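Local structure of protein ACDH-11, isoform b (Caenorhabditis elegans, 4Y9J) at residues G58-T62 with S63-H67; K102-C105 with A106-G109. The protein belongs to the acyl-CoA dehydrogenase family and carries bound flavin-adenine dinucleotide in a fold of helical domains around a central beta domain. One frame throughout, in Å; residues are numbered along the deposited sequence.

Both contacts are local turns within the N-terminal helical part of the chain, and neither closes a long loop. Contact 1 comes first, within helix 44-74; the chain then passes through the two-strand hairpin 78-80 and 88-93 before helix 96-107, whose last turns form contact 2. The two are in series, neither nesting nor crossing, and their centres lie about 13 Å apart. Arg60 of contact 1 joins them by salt bridges to Glu107 and Glu108 of contact 2, while Ile104 packs on Arg60 and Glu64. Together they tie the middle of one helix to the C-terminal end of the next.

Contact 1 of 2, residues G58-T62 with S63-H67; sequences GDRIT and SEVEH
Arg60 and Glu64 run side by side along one helix and join in a salt bridge. Glu64 OE1 takes both nitrogens of a side-on grip: Arg60 NE, 2.9 Å from Glu64 OE1, donates almost straight (167°), and NH2 of Arg60 adds a longer bond. OE1 lies at the edge of the guanidinium and in its plane, where NE and NH2 can both reach it, although the carboxylate is turned 30° from that plane. An extended arginine chain, with CG anti to the backbone N (chi1 -164°), lays the guanidinium beside the equally extended glutamate. A water bridges the other oxygen, Glu64 OE2, to NH2 of Arg60, its bond to the arginine being weak.

The tight side is apolar: Ile61 CD1 lies 4.0 Å from Val65 CB, and both residues are buried. Here the backbone widens into a pi-type turn at 63-65, in which Arg60 O receives Glu64 N at 2.9 Å and Val65 N at 3.0 Å, while Glu66 N reaches Ile61 O at 2.9 Å. By contrast, Asp59 and Ser63 are exposed, and Ser63 OG sits 2.9 Å from Asp59 O.

Val65 and Ile61 press on the loop at Ser138, and Val65 also meets Leu101 of helix 96-107. Ile104 of that helix packs against Arg60 and Glu64, and the carboxylates of Glu107 and Glu108, at and just past its C-terminal end, share the Arg60 guanidinium.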
loop_
_atom_site.group_PDB
_atom_site.type_symbol
_atom_site.label_atom_id
_atom_site.label_comp_id
_atom_site.label_asym_id
_atom_site.label_seq_id
_atom_site.Cartn_x
_atom_site.Cartn_y
_atom_site.Cartn_z
ATOM N N GLY B 58 -26.465 21.598 9.828
ATOM C CA GLY B 58 -26.849 20.212 9.769
ATOM C C GLY B 58 -27.078 19.669 8.378
ATOM O O GLY B 58 -26.738 18.512 8.135
ATOM N N ASP B 59 -27.639 20.469 7.477
ATOM C CA ASP B 59 -27.785 20.048 6.097
ATOM C C ASP B 59 -26.449 20.061 5.366
ATOM O O ASP B 59 -26.206 19.253 4.439
ATOM C CB ASP B 59 -28.740 20.899 5.325
ATOM C CG ASP B 59 -30.190 20.750 5.773
ATOM O OD1 ASP B 59 -30.627 19.697 6.318
ATOM O OD2 ASP B 59 -30.934 21.716 5.520
ATOM N N ARG B 60 -25.572 20.951 5.788
ATOM C CA ARG B 60 -24.223 20.932 5.250
ATOM C C ARG B 60 -23.458 19.701 5.690
ATOM O O ARG B 60 -22.609 19.178 4.942
ATOM C CB ARG B 60 -23.475 22.168 5.629
ATOM C CG ARG B 60 -22.232 22.364 4.788
ATOM C CD ARG B 60 -21.411 23.610 5.108
ATOM N NE ARG B 60 -20.450 23.836 4.021
ATOM C CZ ARG B 60 -19.764 24.940 3.783
ATOM N NH1 ARG B 60 -19.774 25.991 4.581
ATOM N NH2 ARG B 60 -18.991 24.963 2.737
ATOM N N ILE B 61 -23.707 19.233 6.914
ATOM C CA ILE B 61 -23.092 18.025 7.413
ATOM C C ILE B 61 -23.506 16.841 6.511
ATOM O O ILE B 61 -22.647 16.062 6.104
ATOM C CB ILE B 61 -23.473 17.708 8.877
ATOM C CG1 ILE B 61 -23.057 18.787 9.890
ATOM C CG2 ILE B 61 -22.984 16.359 9.326
ATOM C CD1 ILE B 61 -21.615 18.989 10.034
ATOM N N THR B 62 -24.799 16.679 6.243
ATOM C CA THR B 62 -25.263 15.521 5.523
ATOM C C THR B 62 -24.892 15.619 4.026
ATOM O O THR B 62 -24.464 14.635 3.436
ATOM C CB THR B 62 -26.780 15.285 5.646
ATOM O OG1 THR B 62 -27.504 16.421 5.158
ATOM C CG2 THR B 62 -27.169 14.924 7.119
ATOM N N SER B 63 -24.945 16.807 3.483
ATOM C CA SER B 63 -24.691 17.009 2.072
ATOM C C SER B 63 -23.214 17.079 1.721
ATOM O O SER B 63 -22.900 16.829 0.573
ATOM C CB SER B 63 -25.425 18.228 1.559
ATOM O OG SER B 63 -24.795 19.437 1.954
ATOM N N GLU B 64 -22.332 17.483 2.647
ATOM C CA GLU B 64 -20.914 17.793 2.329
ATOM C C GLU B 64 -19.909 17.302 3.352
ATOM O O GLU B 64 -18.965 16.552 3.006
ATOM C CB GLU B 64 -20.677 19.270 2.050
ATOM C CG GLU B 64 -19.276 19.615 1.553
ATOM C CD GLU B 64 -19.036 21.091 1.368
ATOM O OE1 GLU B 64 -19.848 21.897 1.926
ATOM O OE2 GLU B 64 -18.055 21.457 0.656
ATOM N N VAL B 65 -20.082 17.644 4.619
ATOM C CA VAL B 65 -19.003 17.454 5.571
ATOM C C VAL B 65 -18.794 15.980 5.813
ATOM O O VAL B 65 -17.660 15.535 5.849
ATOM C CB VAL B 65 -19.241 18.176 6.931
ATOM C CG1 VAL B 65 -18.060 17.995 7.839
ATOM C CG2 VAL B 65 -19.504 19.677 6.701
ATOM N N GLU B 66 -19.873 15.222 6.046
ATOM C CA GLU B 66 -19.715 13.787 6.274
ATOM C C GLU B 66 -18.776 13.093 5.213
ATOM O O GLU B 66 -17.948 12.282 5.574
ATOM C CB GLU B 66 -21.102 13.160 6.368
ATOM C CG GLU B 66 -21.122 11.664 6.460
ATOM C CD GLU B 66 -20.701 11.093 7.812
ATOM O OE1 GLU B 66 -20.256 11.798 8.754
ATOM O OE2 GLU B 66 -20.792 9.871 7.925
ATOM N N HIS B 67 -18.983 13.391 3.937
ATOM C CA HIS B 67 -18.239 12.745 2.829
ATOM C C HIS B 67 -16.829 13.185 2.908
ATOM O O HIS B 67 -15.942 12.377 2.819
ATOM C CB HIS B 67 -18.814 13.142 1.469
ATOM C CG HIS B 67 -17.918 12.806 0.288
ATOM N ND1 HIS B 67 -17.813 11.524 -0.233
ATOM C CD2 HIS B 67 -17.110 13.584 -0.487
ATOM C CE1 HIS B 67 -16.972 11.522 -1.256
ATOM N NE2 HIS B 67 -16.536 12.754 -1.433
HETATM O O HOH W 1 -18.017 23.995 0.045
HETATM O O HOH W 2 -21.654 14.050 2.696
#

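Contact 2 of 2, residues K102-C105 with A106-G109; sequences KQIC and AEEG
Lys102 O accepts Ala106 N at 3.2 Å, the first of three successive i to i+4 bonds that carry helix 96-107 into its last turn. The lysine side chain leads away from this turn to a salt bridge with Asp228.

Gln103 contributes its carbonyl: Glu107 N lies 2.9 Å from Gln103 O, with a nearly straight N-H (175°), and Ala106 CB rests 3.4 Å from the same oxygen.

At Ile104 the backbone and side chain both meet Glu108. Glu108 N approaches Ile104 O at 2.8 Å, nearly in line with the carbonyl bond, while the methyl CG2 of Ile104 touches Glu108 CG at 3.9 Å. These two side chains point the same way, and the bend of the glutamate at chi2 (-78°) turns its carboxylate aside from the isoleucine. One oxygen of that carboxylate, OE1, pairs with Lys131, while the other faces helix 44-74.

Cys105 is buried, its side chain packed on Val142. Its carbonyl faces the closing glycine, with Cys105 O 3.1 Å from Gly109 N, and Gly109 N donates to Ala106 O at 3.0 Å. Positive phi at Gly109 (64°) swings the chain out of the helix, and this glycine end, with two bonds back into the last turn, is a Schellman motif at the helix C terminus.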
loop_
_atom_site.group_PDB
_atom_site.type_symbol
_atom_site.label_atom_id
_atom_site.label_comp_id
_atom_site.label_asym_id
_atom_site.label_seq_id
_atom_site.Cartn_x
_atom_site.Cartn_y
_atom_site.Cartn_z
ATOM N N LYS B 102 -10.894 22.250 7.097
ATOM C CA LYS B 102 -10.374 23.411 7.829
ATOM C C LYS B 102 -10.955 24.714 7.319
ATOM O O LYS B 102 -11.249 25.631 8.067
ATOM C CB LYS B 102 -8.855 23.451 7.746
ATOM C CG LYS B 102 -8.212 22.318 8.543
ATOM C CD LYS B 102 -6.729 22.196 8.217
ATOM C CE LYS B 102 -5.840 23.282 8.726
ATOM N NZ LYS B 102 -4.451 23.276 8.153
ATOM N N GLN B 103 -11.069 24.824 6.019
ATOM C CA GLN B 103 -11.694 25.971 5.421
ATOM C C GLN B 103 -13.132 26.170 5.809
ATOM O O GLN B 103 -13.559 27.313 6.066
ATOM C CB GLN B 103 -11.539 25.973 3.898
ATOM C CG GLN B 103 -10.078 25.921 3.503
ATOM C CD GLN B 103 -9.851 25.544 2.018
ATOM O OE1 GLN B 103 -10.784 25.260 1.261
ATOM N NE2 GLN B 103 -8.594 25.507 1.626
ATOM N N ILE B 104 -13.877 25.101 5.803
ATOM C CA ILE B 104 -15.259 25.103 6.241
ATOM C C ILE B 104 -15.388 25.555 7.717
ATOM O O ILE B 104 -16.282 26.366 8.038
ATOM C CB ILE B 104 -15.919 23.749 6.015
ATOM C CG1 ILE B 104 -16.110 23.496 4.499
ATOM C CG2 ILE B 104 -17.255 23.685 6.740
ATOM C CD1 ILE B 104 -16.539 22.065 4.191
ATOM N N CYS B 105 -14.484 25.077 8.567
ATOM C CA CYS B 105 -14.432 25.522 9.966
ATOM C C CYS B 105 -14.282 27.031 10.112
ATOM O O CYS B 105 -14.954 27.667 10.958
ATOM C CB CYS B 105 -13.312 24.814 10.702
ATOM S SG CYS B 105 -13.769 23.119 11.050
ATOM N N ALA B 106 -13.401 27.620 9.298
ATOM C CA ALA B 106 -13.263 29.063 9.248
ATOM C C ALA B 106 -14.562 29.734 8.782
ATOM O O ALA B 106 -15.089 30.611 9.488
ATOM C CB ALA B 106 -12.168 29.490 8.286
ATOM N N GLU B 107 -15.039 29.347 7.602
ATOM C CA GLU B 107 -16.238 29.938 6.977
ATOM C C GLU B 107 -17.428 29.888 7.982
ATOM O O GLU B 107 -18.203 30.854 8.104
ATOM C CB GLU B 107 -16.676 29.094 5.753
ATOM C CG GLU B 107 -16.356 29.609 4.382
ATOM C CD GLU B 107 -16.545 28.553 3.271
ATOM O OE1 GLU B 107 -17.106 27.446 3.474
ATOM O OE2 GLU B 107 -16.111 28.823 2.141
ATOM N N GLU B 108 -17.573 28.746 8.616
ATOM C CA GLU B 108 -18.662 28.453 9.575
ATOM C C GLU B 108 -18.467 29.028 10.990
ATOM O O GLU B 108 -19.361 28.902 11.848
ATOM C CB GLU B 108 -18.927 26.939 9.675
ATOM C CG GLU B 108 -19.479 26.392 8.357
ATOM C CD GLU B 108 -20.936 26.659 8.118
ATOM O OE1 GLU B 108 -21.606 27.273 8.995
ATOM O OE2 GLU B 108 -21.415 26.316 7.029
ATOM N N GLY B 109 -17.303 29.608 11.237
ATOM C CA GLY B 109 -16.996 30.239 12.526
ATOM C C GLY B 109 -16.976 29.275 13.658
ATOM O O GLY B 109 -17.265 29.635 14.758
#